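Yeast glycogen phosphorylase (Saccharomyces cerevisiae, PDB 1YGP) belongs to the carbohydrate phosphorylases of the GT-B clan and carries pyridoxal-5'-phosphate in a pocket within the chain. Local coordinates at residues K561-K566 with K848-L853. Sequence-based numbering, arbitrary orientation.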
ATOM      1  N   LYS A 561      31.643   3.194 -46.747  1.00 44.54           N
ATOM      2  CA  LYS A 561      31.842   4.478 -46.094  1.00 47.38           C
ATOM      3  C   LYS A 561      30.718   5.333 -45.510  1.00 47.96           C
ATOM      4  O   LYS A 561      30.771   5.622 -44.311  1.00 50.33           O
ATOM      5  CB  LYS A 561      32.628   5.364 -47.055  1.00 48.22           C
ATOM      6  N   GLU A 562      29.688   5.749 -46.254  1.00 45.73           N
ATOM      7  CA  GLU A 562      28.622   6.565 -45.678  1.00 44.35           C
ATOM      8  C   GLU A 562      27.869   5.775 -44.603  1.00 42.74           C
ATOM      9  O   GLU A 562      27.545   6.299 -43.531  1.00 41.48           O
ATOM     10  CB  GLU A 562      27.628   6.982 -46.753  1.00 46.29           C
ATOM     11  N   PHE A 563      27.670   4.472 -44.854  1.00 38.44           N
ATOM     12  CA  PHE A 563      26.994   3.591 -43.918  1.00 33.43           C
ATOM     13  C   PHE A 563      27.800   3.534 -42.639  1.00 33.08           C
ATOM     14  O   PHE A 563      27.252   3.779 -41.563  1.00 33.54           O
ATOM     15  CB  PHE A 563      26.867   2.182 -44.481  1.00 29.64           C
ATOM     16  CG  PHE A 563      26.078   1.244 -43.586  1.00 22.48           C
ATOM     17  CD1 PHE A 563      24.704   1.389 -43.469  1.00 17.46           C
ATOM     18  CD2 PHE A 563      26.738   0.231 -42.893  1.00 25.83           C
ATOM     19  CE1 PHE A 563      23.995   0.516 -42.659  1.00 16.83           C
ATOM     20  CE2 PHE A 563      26.013  -0.636 -42.084  1.00 21.30           C
ATOM     21  CZ  PHE A 563      24.640  -0.492 -41.969  1.00 18.79           C
ATOM     22  N   LEU A 564      29.102   3.252 -42.747  1.00 28.39           N
ATOM     23  CA  LEU A 564      29.955   3.220 -41.579  1.00 24.40           C
ATOM     24  C   LEU A 564      29.931   4.554 -40.847  1.00 24.49           C
ATOM     25  O   LEU A 564      29.882   4.572 -39.610  1.00 24.42           O
ATOM     26  CB  LEU A 564      31.367   2.842 -42.019  1.00 20.87           C
ATOM     27  CG  LEU A 564      31.869   1.404 -41.761  1.00 22.73           C
ATOM     28  CD1 LEU A 564      30.747   0.376 -41.778  1.00 21.90           C
ATOM     29  CD2 LEU A 564      32.857   1.050 -42.850  1.00 20.96           C
ATOM     30  N   LYS A 565      29.868   5.687 -41.552  1.00 25.54           N
ATOM     31  CA  LYS A 565      29.803   6.975 -40.879  1.00 25.85           C
ATOM     32  C   LYS A 565      28.523   7.040 -40.061  1.00 27.19           C
ATOM     33  O   LYS A 565      28.528   7.438 -38.888  1.00 28.22           O
ATOM     34  CB  LYS A 565      29.779   8.120 -41.872  1.00 26.66           C
ATOM     35  N   LYS A 566      27.443   6.541 -40.664  1.00 27.03           N
ATOM     36  CA  LYS A 566      26.142   6.529 -40.046  1.00 25.57           C
ATOM     37  C   LYS A 566      26.132   5.676 -38.783  1.00 28.85           C
ATOM     38  O   LYS A 566      25.673   6.105 -37.712  1.00 31.54           O
ATOM     39  CB  LYS A 566      25.173   6.011 -41.071  1.00 25.09           C
ATOM     40  CG  LYS A 566      24.252   7.084 -41.595  1.00 31.65           C
ATOM     41  CD  LYS A 566      25.003   8.107 -42.418  1.00 37.07           C
ATOM     42  CE  LYS A 566      24.366   8.220 -43.790  1.00 44.85           C
ATOM     43  NZ  LYS A 566      24.469   6.962 -44.504  1.00 52.84           N
ATOM     44  N   LYS A 848      33.651  -4.723 -37.607  1.00 20.23           N
ATOM     45  CA  LYS A 848      33.386  -5.738 -36.585  1.00 24.08           C
ATOM     46  C   LYS A 848      32.031  -5.536 -35.912  1.00 22.46           C
ATOM     47  O   LYS A 848      31.264  -6.477 -35.704  1.00 21.12           O
ATOM     48  CB  LYS A 848      34.449  -5.707 -35.515  1.00 30.49           C
ATOM     49  CG  LYS A 848      35.799  -6.123 -36.072  1.00 39.24           C
ATOM     50  CD  LYS A 848      36.861  -6.107 -34.991  1.00 40.35           C
ATOM     51  CE  LYS A 848      38.063  -6.804 -35.573  1.00 40.17           C
ATOM     52  NZ  LYS A 848      39.016  -7.045 -34.515  1.00 46.88           N
ATOM     53  N   SER A 849      31.700  -4.277 -35.636  1.00 21.47           N
ATOM     54  CA  SER A 849      30.427  -3.895 -35.060  1.00 18.19           C
ATOM     55  C   SER A 849      29.241  -4.218 -35.984  1.00 18.84           C
ATOM     56  O   SER A 849      28.272  -4.850 -35.530  1.00 20.48           O
ATOM     57  CB  SER A 849      30.532  -2.408 -34.746  1.00 12.87           C
ATOM     58  OG  SER A 849      29.375  -1.912 -34.096  1.00 17.88           O
ATOM     59  N   VAL A 850      29.280  -3.861 -37.286  1.00 19.75           N
ATOM     60  CA  VAL A 850      28.178  -4.118 -38.229  1.00 14.70           C
ATOM     61  C   VAL A 850      27.995  -5.610 -38.387  1.00 16.52           C
ATOM     62  O   VAL A 850      26.881  -6.127 -38.336  1.00 14.86           O
ATOM     63  CB  VAL A 850      28.445  -3.503 -39.625  1.00  9.69           C
ATOM     64  CG1 VAL A 850      27.311  -3.838 -40.564  1.00  6.64           C
ATOM     65  CG2 VAL A 850      28.472  -1.973 -39.543  1.00  8.99           C
ATOM     66  N   LEU A 851      29.087  -6.344 -38.539  1.00 19.44           N
ATOM     67  CA  LEU A 851      28.984  -7.776 -38.641  1.00 19.25           C
ATOM     68  C   LEU A 851      28.431  -8.369 -37.357  1.00 20.45           C
ATOM     69  O   LEU A 851      27.610  -9.290 -37.480  1.00 27.77           O
ATOM     70  CB  LEU A 851      30.357  -8.329 -38.980  1.00 16.44           C
ATOM     71  CG  LEU A 851      30.773  -8.006 -40.415  1.00 16.57           C
ATOM     72  CD1 LEU A 851      32.209  -8.421 -40.586  1.00 13.06           C
ATOM     73  CD2 LEU A 851      29.832  -8.667 -41.421  1.00  7.64           C
ATOM     74  N   SER A 852      28.778  -7.882 -36.156  1.00 17.21           N
ATOM     75  CA  SER A 852      28.183  -8.364 -34.915  1.00 15.10           C
ATOM     76  C   SER A 852      26.661  -8.338 -34.998  1.00 15.57           C
ATOM     77  O   SER A 852      26.007  -9.383 -34.916  1.00 12.83           O
ATOM     78  CB  SER A 852      28.646  -7.503 -33.751  1.00 10.15           C
ATOM     79  OG  SER A 852      29.967  -7.832 -33.383  1.00  8.18           O
ATOM     80  N   LEU A 853      26.118  -7.150 -35.280  1.00 17.60           N
ATOM     81  CA  LEU A 853      24.694  -6.925 -35.488  1.00 15.86           C
ATOM     82  C   LEU A 853      24.043  -7.877 -36.462  1.00 15.86           C
ATOM     83  O   LEU A 853      23.015  -8.495 -36.202  1.00 20.81           O
ATOM     84  CB  LEU A 853      24.460  -5.554 -36.032  1.00 17.65           C
ATOM     85  CG  LEU A 853      23.842  -4.569 -35.139  1.00 21.42           C
ATOM     86  CD1 LEU A 853      22.344  -4.892 -34.987  1.00 24.28           C
ATOM     87  CD2 LEU A 853      24.684  -4.525 -33.881  1.00 19.61           C
TER
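Val-850 reaches across from helix 842-856 and sets one methyl against the ring of Phe-563 and the other against both Phe-563 and Leu-564, at the start of helix 562-584. Its CG1 lies 3.8 Å from CE2 of Phe-563, in the plane of the ring, so the aromatic group is met at its edge. CG2 of Val-850 is equally near that same CE2 and lies 4.0 Å from CD1 of Leu-564, which makes this methyl the link between the two residues of segment 561-566. CB of Phe-563 points toward the other segment, and CG, anti to the backbone nitrogen (chi1 -176°), lets the CE2 corner of the ring meet both methyls. The CB of Leu-564 does not point at the other helix, and it is the branch ending in CD1 that closes the distance.

The backbones stay well apart, with CA of Leu-564 and CA of Val-850, the nearest such pair, separated by 8.3 Å. About 100 Å² is buried in total, the largest share on Val-850. Two helices distant in sequence thus pack through side chains beside the parallel sheet that includes strand 735-739, whose Leu-735 touches Lys-848 and Ser-852. Val-558 and Trp-567 enlarge the apolar patch around Val-850. One residue earlier, Ser-849 OG is hydrogen-bonded to Trp-567 NE1, joining the two helices, and to Gly-733 O, just before that strand. Every contact across the two segments joins carbon to carbon, consistent with apolar burial and dispersion as their main direct attraction, the directional bond lying beside the patch.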